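Local structure of serine-pyruvate aminotransferase (agxt) (3ZRP) at residues L44-M48 / I259-E265; M48-Y54 / V173-N179; N53-I59 / G198-P204; V168-E172 / R267-H271. The protein probably transfers the amino group of an amino acid such as serine to pyruvate, or of alanine to glyoxylate, with pyridoxal 5'-phosphate as cofactor. All coordinates share one frame; numbering follows the deposited sequence. Where two conformers were deposited one is given.

Contact 1: residues L44-M48 / I259-E265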
loop_
_atom_site.group_PDB
_atom_site.type_symbol
_atom_site.label_atom_id
_atom_site.label_comp_id
_atom_site.label_asym_id
_atom_site.label_seq_id
_atom_site.Cartn_x
_atom_site.Cartn_y
_atom_site.Cartn_z
ATOM N N LEU A 44 -14.136 11.148 4.010
ATOM C CA LEU A 44 -14.445 10.718 2.649
ATOM C C LEU A 44 -15.888 11.045 2.272
ATOM O O LEU A 44 -16.138 11.569 1.195
ATOM C CB LEU A 44 -14.146 9.220 2.450
ATOM C CG LEU A 44 -13.993 8.685 1.015
ATOM C CD1 LEU A 44 -13.035 9.503 0.134
ATOM C CD2 LEU A 44 -13.546 7.232 1.039
ATOM N N ARG A 45 -16.837 10.742 3.164
ATOM C CA ARG A 45 -18.243 11.088 2.907
ATOM C C ARG A 45 -18.410 12.590 2.705
ATOM O O ARG A 45 -19.142 13.038 1.812
ATOM C CB ARG A 45 -19.154 10.618 4.044
ATOM C CG ARG A 45 -19.368 9.118 4.122
ATOM C CD ARG A 45 -20.686 8.817 4.839
ATOM N NE ARG A 45 -20.790 7.418 5.277
ATOM C CZ ARG A 45 -20.202 6.928 6.359
ATOM N NH1 ARG A 45 -19.476 7.713 7.125
ATOM N NH2 ARG A 45 -20.338 5.658 6.673
ATOM N N TYR A 46 -17.730 13.359 3.550
ATOM C CA TYR A 46 -17.779 14.816 3.505
ATOM C C TYR A 46 -17.274 15.398 2.171
ATOM O O TYR A 46 -17.972 16.189 1.529
ATOM C CB TYR A 46 -17.045 15.395 4.737
ATOM C CG TYR A 46 -16.942 16.906 4.730
ATOM C CD1 TYR A 46 -18.063 17.711 5.007
ATOM C CD2 TYR A 46 -15.738 17.535 4.442
ATOM C CE1 TYR A 46 -17.973 19.099 4.968
ATOM C CE2 TYR A 46 -15.635 18.917 4.403
ATOM C CZ TYR A 46 -16.762 19.693 4.670
ATOM O OH TYR A 46 -16.650 21.055 4.645
ATOM N N VAL A 47 -16.079 14.995 1.722
ATOM C CA VAL A 47 -15.520 15.557 0.488
ATOM C C VAL A 47 -16.197 15.016 -0.788
ATOM O O VAL A 47 -16.164 15.659 -1.850
ATOM C CB VAL A 47 -13.969 15.395 0.389
ATOM C CG1 VAL A 47 -13.276 16.037 1.591
ATOM C CG2 VAL A 47 -13.566 13.922 0.249
ATOM N N MET A 48 -16.801 13.843 -0.696
ATOM C CA MET A 48 -17.542 13.307 -1.835
ATOM C C MET A 48 -19.032 13.654 -1.811
ATOM O O MET A 48 -19.762 13.356 -2.755
ATOM C CB MET A 48 -17.324 11.818 -1.956
ATOM C CG MET A 48 -16.045 11.521 -2.709
ATOM S SD MET A 48 -15.640 9.802 -2.568
ATOM C CE MET A 48 -14.053 9.742 -3.389
ATOM N N ILE A 259 -9.105 20.012 5.862
ATOM C CA ILE A 259 -10.084 20.205 4.778
ATOM C C ILE A 259 -11.428 20.660 5.346
ATOM O O ILE A 259 -12.035 21.607 4.821
ATOM C CB ILE A 259 -10.234 18.923 3.890
ATOM C CG1 ILE A 259 -8.942 18.677 3.095
ATOM C CG2 ILE A 259 -11.426 19.035 2.954
ATOM C CD1 ILE A 259 -8.899 17.336 2.324
ATOM N N GLU A 260 -11.873 20.017 6.421
ATOM C CA GLU A 260 -13.140 20.403 7.047
ATOM C C GLU A 260 -13.030 21.800 7.663
ATOM O O GLU A 260 -13.965 22.588 7.577
ATOM C CB GLU A 260 -13.630 19.367 8.068
ATOM C CG GLU A 260 -15.078 19.651 8.553
ATOM C CD GLU A 260 -15.963 18.405 8.656
ATOM O OE1 GLU A 260 -15.481 17.277 8.416
ATOM O OE2 GLU A 260 -17.163 18.559 8.968
ATOM N N LYS A 261 -11.876 22.111 8.246
ATOM C CA LYS A 261 -11.615 23.454 8.783
ATOM C C LYS A 261 -11.729 24.552 7.707
ATOM O O LYS A 261 -12.410 25.562 7.934
ATOM C CB LYS A 261 -10.268 23.506 9.497
ATOM C CG LYS A 261 -9.898 24.861 10.076
ATOM C CD LYS A 261 -8.630 24.766 10.890
ATOM C CE LYS A 261 -7.637 25.796 10.407
ATOM N NZ LYS A 261 -7.165 26.596 11.557
ATOM N N GLU A 262 -11.094 24.358 6.546
ATOM C CA GLU A 262 -11.238 25.295 5.435
ATOM C C GLU A 262 -12.673 25.316 4.896
ATOM O O GLU A 262 -13.190 26.378 4.529
ATOM C CB GLU A 262 -10.236 24.988 4.305
ATOM C CG GLU A 262 -10.515 25.774 3.012
ATOM C CD GLU A 262 -9.432 25.658 1.973
ATOM O OE1 GLU A 262 -8.780 24.608 1.904
ATOM O OE2 GLU A 262 -9.247 26.617 1.197
ATOM N N GLY A 263 -13.305 24.142 4.869
ATOM C CA GLY A 263 -14.619 23.961 4.281
ATOM C C GLY A 263 -14.473 23.551 2.831
ATOM O O GLY A 263 -13.735 24.187 2.069
ATOM N N ILE A 264 -15.175 22.492 2.441
ATOM C CA ILE A 264 -15.045 21.939 1.088
ATOM C C ILE A 264 -15.478 22.920 -0.008
ATOM O O ILE A 264 -14.821 23.024 -1.046
ATOM C CB ILE A 264 -15.765 20.548 0.953
ATOM C CG1 ILE A 264 -15.428 19.873 -0.408
ATOM C CG2 ILE A 264 -17.279 20.682 1.228
ATOM C CD1 ILE A 264 -13.889 19.590 -0.606
ATOM N N GLU A 265 -16.571 23.657 0.209
ATOM C CA GLU A 265 -17.007 24.656 -0.781
ATOM C C GLU A 265 -15.925 25.733 -0.989
ATOM O O GLU A 265 -15.633 26.129 -2.124
ATOM C CB GLU A 265 -18.353 25.290 -0.396
ATOM C CG GLU A 265 -19.499 24.292 -0.152
ATOM C CD GLU A 265 -19.474 23.650 1.242
ATOM O OE1 GLU A 265 -18.599 23.998 2.075
ATOM O OE2 GLU A 265 -20.343 22.794 1.511
HETATM O O HOH W 1 -19.024 22.294 4.933
#
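Val-47 and Ile-264 make the closest backbone approach, CA atoms 6.4 Å apart, where residues 44-48 of helix 31-48 meet the break between helices 246-262 and 264-284. Gly-263 forms this break: it leaves the first helix with positive phi (92°) and is the N-cap of the second. With CG anti to the backbone N (chi1 175°), the Tyr-46 ring extends alongside Ile-264, and Tyr-46 OH accepts a nearly straight hydrogen bond from Ile-264 N at 3.0 Å, an amide at the start of its helix. A water at the ring's edge, in its plane, lies 2.7 Å from Tyr-46 OH. In one of its two deposited conformers, Glu-260 stacks its carboxylate over one face, the planes 6° apart, with CD above the centre. Ile-264 CG2 touches Tyr-46 CZ at 3.6 Å. A phenylalanine in place of Tyr-46 would probably leave the Ile-264 amide without its acceptor and take away the water's hydroxyl partner. Deeper in, Val-47 CG1 meets Ile-259 CG2 at 3.8 Å, the two side chains crossing roughly at right angles. Beyond them, Leu-44 and Met-48 pack on strand 197-202, Val-47 on Val-168 and Ile-259 on Leu-191.

Contact 2: residues M48-Y54 / V173-N179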
loop_
_atom_site.group_PDB
_atom_site.type_symbol
_atom_site.label_atom_id
_atom_site.label_comp_id
_atom_site.label_asym_id
_atom_site.label_seq_id
_atom_site.Cartn_x
_atom_site.Cartn_y
_atom_site.Cartn_z
ATOM N N MET A 48 -16.801 13.843 -0.696
ATOM C CA MET A 48 -17.542 13.307 -1.835
ATOM C C MET A 48 -19.032 13.654 -1.811
ATOM O O MET A 48 -19.762 13.356 -2.755
ATOM C CB MET A 48 -17.324 11.818 -1.956
ATOM C CG MET A 48 -16.045 11.521 -2.709
ATOM S SD MET A 48 -15.640 9.802 -2.568
ATOM C CE MET A 48 -14.053 9.742 -3.389
ATOM N N GLY A 49 -19.482 14.299 -0.740
ATOM C CA GLY A 49 -20.879 14.721 -0.626
ATOM C C GLY A 49 -21.825 13.546 -0.606
ATOM O O GLY A 49 -22.514 13.295 -1.587
ATOM N N ALA A 50 -21.844 12.815 0.504
ATOM C CA ALA A 50 -22.763 11.699 0.672
ATOM C C ALA A 50 -23.156 11.520 2.127
ATOM O O ALA A 50 -22.377 11.788 3.030
ATOM C CB ALA A 50 -22.151 10.416 0.138
ATOM N N SER A 51 -24.374 11.041 2.334
ATOM C CA SER A 51 -24.888 10.714 3.663
ATOM C C SER A 51 -24.320 9.370 4.132
ATOM O O SER A 51 -23.608 8.679 3.359
ATOM C CB SER A 51 -26.413 10.639 3.621
ATOM O OG SER A 51 -26.822 9.500 2.891
ATOM N N LYS A 52 -24.660 9.006 5.375
ATOM C CA LYS A 52 -24.226 7.758 6.008
ATOM C C LYS A 52 -24.765 6.502 5.316
ATOM O O LYS A 52 -24.427 5.386 5.706
ATOM C CB LYS A 52 -24.587 7.747 7.498
ATOM C CG LYS A 52 -26.052 7.442 7.807
ATOM C CD LYS A 52 -26.449 7.955 9.205
ATOM C CE LYS A 52 -27.157 6.886 10.042
ATOM N NZ LYS A 52 -28.357 6.303 9.373
ATOM N N ASN A 53 -25.602 6.698 4.299
ATOM C CA ASN A 53 -26.084 5.602 3.457
ATOM C C ASN A 53 -24.993 5.042 2.545
ATOM O O ASN A 53 -25.081 3.905 2.075
ATOM C CB ASN A 53 -27.250 6.080 2.592
ATOM C CG ASN A 53 -28.581 5.938 3.287
ATOM O OD1 ASN A 53 -28.893 6.670 4.235
ATOM N ND2 ASN A 53 -29.381 4.999 2.814
ATOM N N TYR A 54 -23.989 5.867 2.278
ATOM C CA TYR A 54 -22.875 5.487 1.403
ATOM C C TYR A 54 -21.706 4.989 2.243
ATOM O O TYR A 54 -21.385 5.582 3.273
ATOM C CB TYR A 54 -22.484 6.672 0.529
ATOM C CG TYR A 54 -23.431 6.867 -0.634
ATOM C CD1 TYR A 54 -24.806 7.078 -0.417
ATOM C CD2 TYR A 54 -22.965 6.839 -1.948
ATOM C CE1 TYR A 54 -25.686 7.244 -1.488
ATOM C CE2 TYR A 54 -23.844 7.016 -3.025
ATOM C CZ TYR A 54 -25.198 7.214 -2.778
ATOM O OH TYR A 54 -26.063 7.387 -3.835
ATOM N N VAL A 173 -17.761 17.492 -6.230
ATOM C CA VAL A 173 -18.102 16.072 -6.315
ATOM C C VAL A 173 -19.356 15.862 -5.469
ATOM O O VAL A 173 -19.377 16.237 -4.287
ATOM C CB VAL A 173 -16.950 15.149 -5.804
ATOM C CG1 VAL A 173 -17.432 13.686 -5.684
ATOM C CG2 VAL A 173 -15.690 15.296 -6.732
ATOM N N LYS A 174 -20.386 15.269 -6.078
ATOM C CA LYS A 174 -21.654 15.011 -5.397
ATOM C C LYS A 174 -22.058 13.566 -5.621
ATOM O O LYS A 174 -22.966 13.282 -6.409
ATOM C CB LYS A 174 -22.751 15.950 -5.945
ATOM C CG LYS A 174 -22.553 17.436 -5.638
ATOM C CD LYS A 174 -23.119 17.790 -4.263
ATOM C CE LYS A 174 -22.238 18.801 -3.533
ATOM N NZ LYS A 174 -22.323 20.165 -4.137
ATOM N N ALA A 175 -21.398 12.648 -4.922
ATOM C CA ALA A 175 -21.545 11.223 -5.219
ATOM C C ALA A 175 -22.981 10.724 -5.045
ATOM O O ALA A 175 -23.483 10.017 -5.910
ATOM C CB ALA A 175 -20.542 10.366 -4.396
ATOM N N GLU A 176 -23.643 11.110 -3.959
ATOM C CA GLU A 176 -25.026 10.658 -3.707
ATOM C C GLU A 176 -26.044 11.330 -4.647
ATOM O O GLU A 176 -26.886 10.657 -5.264
ATOM C CB GLU A 176 -25.419 10.861 -2.243
ATOM C CG GLU A 176 -26.914 10.669 -1.981
ATOM C CD GLU A 176 -27.259 10.353 -0.535
ATOM O OE1 GLU A 176 -26.424 10.540 0.378
ATOM O OE2 GLU A 176 -28.402 9.919 -0.309
ATOM N N GLU A 177 -25.958 12.651 -4.752
ATOM C CA GLU A 177 -26.884 13.414 -5.585
ATOM C C GLU A 177 -26.810 13.006 -7.057
ATOM O O GLU A 177 -27.840 12.896 -7.715
ATOM C CB GLU A 177 -26.643 14.910 -5.430
ATOM C CG GLU A 177 -27.788 15.772 -5.950
ATOM C CD GLU A 177 -27.397 17.226 -6.087
ATOM O OE1 GLU A 177 -27.026 17.845 -5.063
ATOM O OE2 GLU A 177 -27.457 17.743 -7.223
ATOM N N TRP A 178 -25.603 12.755 -7.555
ATOM C CA TRP A 178 -25.429 12.298 -8.934
ATOM C C TRP A 178 -25.678 10.798 -9.097
ATOM O O TRP A 178 -25.723 10.311 -10.227
ATOM C CB TRP A 178 -24.053 12.649 -9.486
ATOM C CG TRP A 178 -23.673 14.097 -9.416
ATOM C CD1 TRP A 178 -24.523 15.181 -9.325
ATOM C CD2 TRP A 178 -22.349 14.632 -9.507
ATOM N NE1 TRP A 178 -23.799 16.348 -9.293
ATOM C CE2 TRP A 178 -22.459 16.046 -9.400
ATOM C CE3 TRP A 178 -21.071 14.056 -9.629
ATOM C CZ2 TRP A 178 -21.352 16.898 -9.451
ATOM C CZ3 TRP A 178 -19.957 14.910 -9.659
ATOM C CH2 TRP A 178 -20.106 16.320 -9.577
ATOM N N ASN A 179 -25.879 10.096 -7.978
ATOM C CA ASN A 179 -26.149 8.647 -7.958
ATOM C C ASN A 179 -24.978 7.847 -8.576
ATOM O O ASN A 179 -25.158 7.122 -9.536
ATOM C CB ASN A 179 -27.501 8.335 -8.635
ATOM C CG ASN A 179 -28.145 7.020 -8.155
ATOM O OD1 ASN A 179 -27.557 6.227 -7.402
ATOM N ND2 ASN A 179 -29.379 6.789 -8.611
HETATM O O HOH W 2 -24.404 14.303 -3.232
#
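Glu-176 sets its CG anti to the backbone N (chi1 169°) and runs on extended, which carries its carboxylate past the ring of Tyr-54 to Ser-51, whose OG sits between its own backbone N and carbonyl carbon (chi1 70°), turned to Glu-176 OE1. The meeting takes place just beyond a Schellman motif that ends helix 31-48, with Gly-49 as its positive-phi residue, and against the loop that leads into strand 182-186. Glu-176 OE1 is gripped twice: Ser-51 OG donates to its syn lone pair at 2.7 Å, and Ser-51 N reaches the same OE1 at 2.9 Å, nearly along the C-O bond. This double grip fixes the rotation of the carboxylate, which is inclined by 29° to the Tyr-54 ring. Glu-176 CB lies over one face of that ring, offset toward the rim, in a CH-pi contact 4.0 Å from the centroid. The backbones are joined as well. Ala-175 N donates an almost straight bond of 2.8 Å to Met-48 O, and Glu-176 N a weak one to Gly-49 O. Glycine suits position 49 on a second count, because a side chain there would point at Val-173 O. On the sheet side, Met-48 CG packs against Val-173 CG1 at 3.9 Å, the side chains running the same way. A water closes the seam, donating to Gly-49 O and accepting from Glu-177 N, 2.7 Å from each.

Contact 3: residues N53-I59 / G198-P204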
loop_
_atom_site.group_PDB
_atom_site.type_symbol
_atom_site.label_atom_id
_atom_site.label_comp_id
_atom_site.label_asym_id
_atom_site.label_seq_id
_atom_site.Cartn_x
_atom_site.Cartn_y
_atom_site.Cartn_z
ATOM N N ASN A 53 -25.602 6.698 4.299
ATOM C CA ASN A 53 -26.084 5.602 3.457
ATOM C C ASN A 53 -24.993 5.042 2.545
ATOM O O ASN A 53 -25.081 3.905 2.075
ATOM C CB ASN A 53 -27.250 6.080 2.592
ATOM C CG ASN A 53 -28.581 5.938 3.287
ATOM O OD1 ASN A 53 -28.893 6.670 4.235
ATOM N ND2 ASN A 53 -29.381 4.999 2.814
ATOM N N TYR A 54 -23.989 5.867 2.278
ATOM C CA TYR A 54 -22.875 5.487 1.403
ATOM C C TYR A 54 -21.706 4.989 2.243
ATOM O O TYR A 54 -21.385 5.582 3.273
ATOM C CB TYR A 54 -22.484 6.672 0.529
ATOM C CG TYR A 54 -23.431 6.867 -0.634
ATOM C CD1 TYR A 54 -24.806 7.078 -0.417
ATOM C CD2 TYR A 54 -22.965 6.839 -1.948
ATOM C CE1 TYR A 54 -25.686 7.244 -1.488
ATOM C CE2 TYR A 54 -23.844 7.016 -3.025
ATOM C CZ TYR A 54 -25.198 7.214 -2.778
ATOM O OH TYR A 54 -26.063 7.387 -3.835
ATOM N N GLN A 55 -21.085 3.898 1.803
ATOM C CA GLN A 55 -20.051 3.226 2.580
ATOM C C GLN A 55 -18.632 3.608 2.112
ATOM O O GLN A 55 -18.246 3.282 0.991
ATOM C CB GLN A 55 -20.225 1.706 2.495
ATOM C CG GLN A 55 -19.133 0.899 3.210
ATOM C CD GLN A 55 -19.127 1.133 4.711
ATOM O OE1 GLN A 55 -20.033 0.711 5.409
ATOM N NE2 GLN A 55 -18.086 1.790 5.211
ATOM N N PRO A 56 -17.861 4.291 2.974
ATOM C CA PRO A 56 -16.452 4.572 2.612
ATOM C C PRO A 56 -15.538 3.367 2.887
ATOM O O PRO A 56 -15.779 2.591 3.815
ATOM C CB PRO A 56 -16.089 5.737 3.530
ATOM C CG PRO A 56 -16.978 5.478 4.781
ATOM C CD PRO A 56 -18.261 4.964 4.224
ATOM N N LEU A 57 -14.482 3.204 2.074
ATOM C CA LEU A 57 -13.426 2.238 2.379
ATOM C C LEU A 57 -12.068 2.873 2.067
ATOM O O LEU A 57 -11.928 3.624 1.088
ATOM C CB LEU A 57 -13.562 0.935 1.567
ATOM C CG LEU A 57 -14.796 0.041 1.750
ATOM C CD1 LEU A 57 -15.810 0.339 0.663
ATOM C CD2 LEU A 57 -14.474 -1.449 1.789
ATOM N N ILE A 58 -11.089 2.584 2.911
ATOM C CA ILE A 58 -9.726 3.049 2.706
ATOM C C ILE A 58 -8.849 1.792 2.602
ATOM O O ILE A 58 -8.855 0.948 3.488
ATOM C CB ILE A 58 -9.321 4.003 3.844
ATOM C CG1 ILE A 58 -10.195 5.271 3.776
ATOM C CG2 ILE A 58 -7.818 4.322 3.816
ATOM C CD1 ILE A 58 -10.077 6.181 5.030
ATOM N N ILE A 59 -8.133 1.637 1.490
ATOM C CA ILE A 59 -7.381 0.383 1.263
ATOM C C ILE A 59 -5.943 0.741 0.955
ATOM O O ILE A 59 -5.670 1.886 0.615
ATOM C CB ILE A 59 -8.003 -0.486 0.123
ATOM C CG1 ILE A 59 -7.980 0.262 -1.226
ATOM C CG2 ILE A 59 -9.502 -0.867 0.460
ATOM C CD1 ILE A 59 -8.324 -0.631 -2.466
ATOM N N GLY A 198 -5.628 4.001 -1.336
ATOM C CA GLY A 198 -6.716 4.210 -2.284
ATOM C C GLY A 198 -7.968 4.435 -1.441
ATOM O O GLY A 198 -8.026 3.919 -0.329
ATOM N N LEU A 199 -8.903 5.256 -1.926
ATOM C CA LEU A 199 -10.114 5.596 -1.160
ATOM C C LEU A 199 -11.361 5.419 -2.005
ATOM O O LEU A 199 -11.404 5.848 -3.146
ATOM C CB LEU A 199 -10.051 7.039 -0.647
ATOM C CG LEU A 199 -9.084 7.402 0.478
ATOM C CD1 LEU A 199 -7.713 7.514 -0.070
ATOM C CD2 LEU A 199 -9.500 8.727 1.109
ATOM N N LEU A 200 -12.404 4.796 -1.448
ATOM C CA LEU A 200 -13.595 4.487 -2.247
ATOM C C LEU A 200 -14.843 4.832 -1.465
ATOM O O LEU A 200 -14.840 4.699 -0.273
ATOM C CB LEU A 200 -13.626 2.988 -2.640
ATOM C CG LEU A 200 -12.412 2.497 -3.479
ATOM C CD1 LEU A 200 -11.376 1.742 -2.575
ATOM C CD2 LEU A 200 -12.831 1.637 -4.630
ATOM N N LEU A 201 -15.867 5.286 -2.167
ATOM C CA LEU A 201 -17.217 5.509 -1.570
ATOM C C LEU A 201 -18.226 4.734 -2.402
ATOM O O LEU A 201 -18.336 4.941 -3.604
ATOM C CB LEU A 201 -17.548 6.993 -1.549
ATOM C CG LEU A 201 -18.891 7.318 -0.844
ATOM C CD1 LEU A 201 -18.703 7.213 0.666
ATOM C CD2 LEU A 201 -19.376 8.687 -1.232
ATOM N N LEU A 202 -18.978 3.859 -1.737
ATOM C CA LEU A 202 -19.857 2.921 -2.404
ATOM C C LEU A 202 -21.322 3.240 -2.096
ATOM O O LEU A 202 -21.676 3.547 -0.953
ATOM C CB LEU A 202 -19.556 1.489 -1.978
ATOM C CG LEU A 202 -18.577 0.666 -2.849
ATOM C CD1 LEU A 202 -17.236 1.310 -2.855
ATOM C CD2 LEU A 202 -18.467 -0.753 -2.353
ATOM N N SER A 203 -22.141 3.167 -3.131
ATOM C CA SER A 203 -23.586 3.328 -2.997
ATOM C C SER A 203 -24.201 2.110 -2.304
ATOM O O SER A 203 -23.578 1.027 -2.245
ATOM C CB SER A 203 -24.207 3.493 -4.375
ATOM O OG SER A 203 -24.152 2.267 -5.070
ATOM N N PRO A 204 -25.440 2.262 -1.792
ATOM C CA PRO A 204 -26.162 1.084 -1.307
ATOM C C PRO A 204 -26.194 -0.078 -2.312
ATOM O O PRO A 204 -26.031 -1.235 -1.916
ATOM C CB PRO A 204 -27.583 1.637 -1.052
ATOM C CG PRO A 204 -27.329 3.044 -0.615
ATOM C CD PRO A 204 -26.163 3.522 -1.481
#
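The ring of Tyr-54 has Ser-203 CA and Pro-204 CD over one face, both offset toward the rim and each 4.0 Å from its centroid in CH-pi contacts; Glu-176 covers the opposite face. The ring lies at one end of the antiparallel pairing of strand 55-60, outermost within this chain in the seven-stranded mixed sheet, with strand 197-202, the antiparallel strand characteristic of the large domain of fold-type I aminotransferases. A second flat group, the amide of Gln-55 in the first strand, meets Pro-56 O within its own plane, NE2 donating at 2.8 Å. Gln-55, Leu-57 and Ile-59 each exchange two backbone bonds with Leu-202, Leu-200 and Gly-198, respectively, and residues 55-59 and 198-202 run at 163° to each other. On one face Pro-56, Ile-58, Leu-199 and Leu-201 turn to helix 31-48 or the loops near it, and Leu-201 CD1 reaches Tyr-54 CB at 3.8 Å. An alanine in place of Tyr-54 would probably open a gap between Pro-204 and Glu-176 and leave both without the surface they pack on. On the other face, toward helices 63-69 and 223-234, Leu-57 CD1 touches Leu-202 CD1, and the side chains of Ile-59 and Leu-200 cross, with Ile-59 CD1 3.9 Å from Leu-200 CD1.

Contact 4: residues V168-E172 / R267-H271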
loop_
_atom_site.group_PDB
_atom_site.type_symbol
_atom_site.label_atom_id
_atom_site.label_comp_id
_atom_site.label_asym_id
_atom_site.label_seq_id
_atom_site.Cartn_x
_atom_site.Cartn_y
_atom_site.Cartn_z
ATOM N N VAL A 168 -11.264 14.791 -6.506
ATOM C CA VAL A 168 -11.809 14.842 -5.158
ATOM C C VAL A 168 -10.935 15.748 -4.274
ATOM O O VAL A 168 -9.708 15.609 -4.248
ATOM C CB VAL A 168 -11.990 13.423 -4.512
ATOM C CG1 VAL A 168 -12.540 13.511 -3.074
ATOM C CG2 VAL A 168 -12.867 12.547 -5.398
ATOM N N GLY A 169 -11.584 16.676 -3.585
ATOM C CA GLY A 169 -10.919 17.656 -2.743
ATOM C C GLY A 169 -10.624 18.943 -3.484
ATOM O O GLY A 169 -10.073 19.875 -2.896
ATOM N N ALA A 170 -10.983 19.016 -4.766
ATOM C CA ALA A 170 -10.686 20.218 -5.563
ATOM C C ALA A 170 -11.819 20.641 -6.507
ATOM O O ALA A 170 -12.045 21.842 -6.697
ATOM C CB ALA A 170 -9.391 20.010 -6.358
ATOM N N GLU A 171 -12.476 19.663 -7.131
ATOM C CA GLU A 171 -13.606 19.903 -8.047
ATOM C C GLU A 171 -14.858 19.562 -7.271
ATOM O O GLU A 171 -14.806 18.775 -6.313
ATOM C CB GLU A 171 -13.534 19.020 -9.319
ATOM C CG GLU A 171 -12.195 19.036 -10.092
ATOM C CD GLU A 171 -12.056 20.175 -11.109
ATOM O OE1 GLU A 171 -12.971 21.013 -11.253
ATOM O OE2 GLU A 171 -11.024 20.235 -11.791
ATOM N N GLU A 172 -15.993 20.150 -7.656
ATOM C CA GLU A 172 -17.267 19.714 -7.080
ATOM C C GLU A 172 -17.464 18.209 -7.305
ATOM O O GLU A 172 -17.317 17.715 -8.433
ATOM C CB GLU A 172 -18.454 20.474 -7.674
ATOM C CG GLU A 172 -19.748 20.160 -6.930
ATOM C CD GLU A 172 -21.019 20.686 -7.606
ATOM O OE1 GLU A 172 -20.982 21.100 -8.788
ATOM O OE2 GLU A 172 -22.075 20.660 -6.939
ATOM N N ARG A 267 -12.742 25.334 -0.427
ATOM C CA ARG A 267 -11.604 24.650 -1.038
ATOM C C ARG A 267 -11.790 24.558 -2.550
ATOM O O ARG A 267 -10.848 24.806 -3.322
ATOM C CB ARG A 267 -11.446 23.267 -0.411
ATOM C CG ARG A 267 -10.215 22.520 -0.820
ATOM C CD ARG A 267 -10.147 21.228 -0.022
ATOM N NE ARG A 267 -8.946 20.462 -0.342
ATOM C CZ ARG A 267 -7.774 20.645 0.262
ATOM N NH1 ARG A 267 -7.633 21.601 1.195
ATOM N NH2 ARG A 267 -6.728 19.898 -0.070
ATOM N N ILE A 268 -13.007 24.213 -2.971
ATOM C CA ILE A 268 -13.346 24.144 -4.390
ATOM C C ILE A 268 -13.153 25.531 -5.025
ATOM O O ILE A 268 -12.474 25.665 -6.045
ATOM C CB ILE A 268 -14.792 23.605 -4.601
ATOM C CG1 ILE A 268 -14.862 22.107 -4.275
ATOM C CG2 ILE A 268 -15.289 23.843 -6.020
ATOM C CD1 ILE A 268 -16.291 21.610 -3.986
ATOM N N LYS A 269 -13.718 26.559 -4.389
ATOM C CA LYS A 269 -13.604 27.938 -4.872
ATOM C C LYS A 269 -12.158 28.381 -5.011
ATOM O O LYS A 269 -11.791 29.008 -6.022
ATOM C CB LYS A 269 -14.387 28.897 -3.962
ATOM C CG LYS A 269 -15.884 28.825 -4.178
ATOM C CD LYS A 269 -16.645 29.649 -3.159
ATOM C CE LYS A 269 -18.139 29.338 -3.209
ATOM N NZ LYS A 269 -18.801 29.595 -1.892
ATOM N N ARG A 270 -11.327 28.033 -4.019
ATOM C CA ARG A 270 -9.871 28.319 -4.100
ATOM C C ARG A 270 -9.216 27.667 -5.314
ATOM O O ARG A 270 -8.445 28.329 -6.008
ATOM C CB ARG A 270 -9.123 27.951 -2.799
ATOM C CG ARG A 270 -7.565 28.043 -2.910
ATOM C CD ARG A 270 -6.903 27.898 -1.519
ATOM N NE ARG A 270 -7.302 26.658 -0.842
ATOM C CZ ARG A 270 -6.782 25.461 -1.100
ATOM N NH1 ARG A 270 -5.833 25.323 -2.018
ATOM N NH2 ARG A 270 -7.213 24.395 -0.446
ATOM N N HIS A 271 -9.481 26.373 -5.552
ATOM C CA HIS A 271 -8.980 25.710 -6.758
ATOM C C HIS A 271 -9.472 26.389 -8.043
ATOM O O HIS A 271 -8.699 26.586 -8.968
ATOM C CB HIS A 271 -9.362 24.206 -6.767
ATOM C CG HIS A 271 -8.543 23.383 -5.822
ATOM N ND1 HIS A 271 -8.848 23.267 -4.488
ATOM C CD2 HIS A 271 -7.402 22.669 -6.010
ATOM C CE1 HIS A 271 -7.946 22.502 -3.890
ATOM N NE2 HIS A 271 -7.063 22.116 -4.794
HETATM O O HOH W 3 -12.634 23.711 -8.775
#
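Gly-169 offers its carbonyl O to the edge of the Arg-267 guanidinium, where NE, in one of two deposited conformers, makes a weak, bent bond of 2.9 Å. Arg-267 NH2 is hydrogen-bonded to Ala-190 O, and NH1 forms a salt bridge with Glu-262. Next, Ala-170 places CB squarely over the His-271 ring, 3.4 Å from its centroid in a CH-pi contact. The imidazole is held in orientation by ND1, which donates to Arg-267 O at 2.8 Å, and by NE2, bonded to Gly-342 N; His-271 N reaches that same Arg-267 O from the opposite face of its plane. Ala-170 O faces Ile-268 CA at 3.5 Å and takes a bond from a water. Glu-171 sends its carboxylate elsewhere, to Asn-299 N and Arg-143, while its O lies near Ile-268 CG1. Finally, Glu-172 CA rests on Ile-268 CD1 at 3.8 Å. The arrangement is loop-on-helix packing: helix 264-284 packs against the loop that follows cofactor-binding Ser-166 in this fold-type I enzyme.

Following the chain from the N terminus, helix 31-48 enters contact 1, whose partner lies over 200 residues later, closing the widest loop of the four. Contact 2 begins at the shared Met-48 and closes at 173-179; contact 3 starts at Asn-53 and Tyr-54, also part of contact 2, and closes at 198-204. Both fall within the span of contact 1, and they cross each other. Contact 4, from 168-172 to 267-271, crosses the other three. Its helix 264-284 is shared with contact 1, and Glu-262 bridges to Arg-267 and Arg-270. Together they tie edge strand 55-60 and its neighbour 197-202, helix 31-48, the loop before strand 182-186 and helices 246-262 and 264-284.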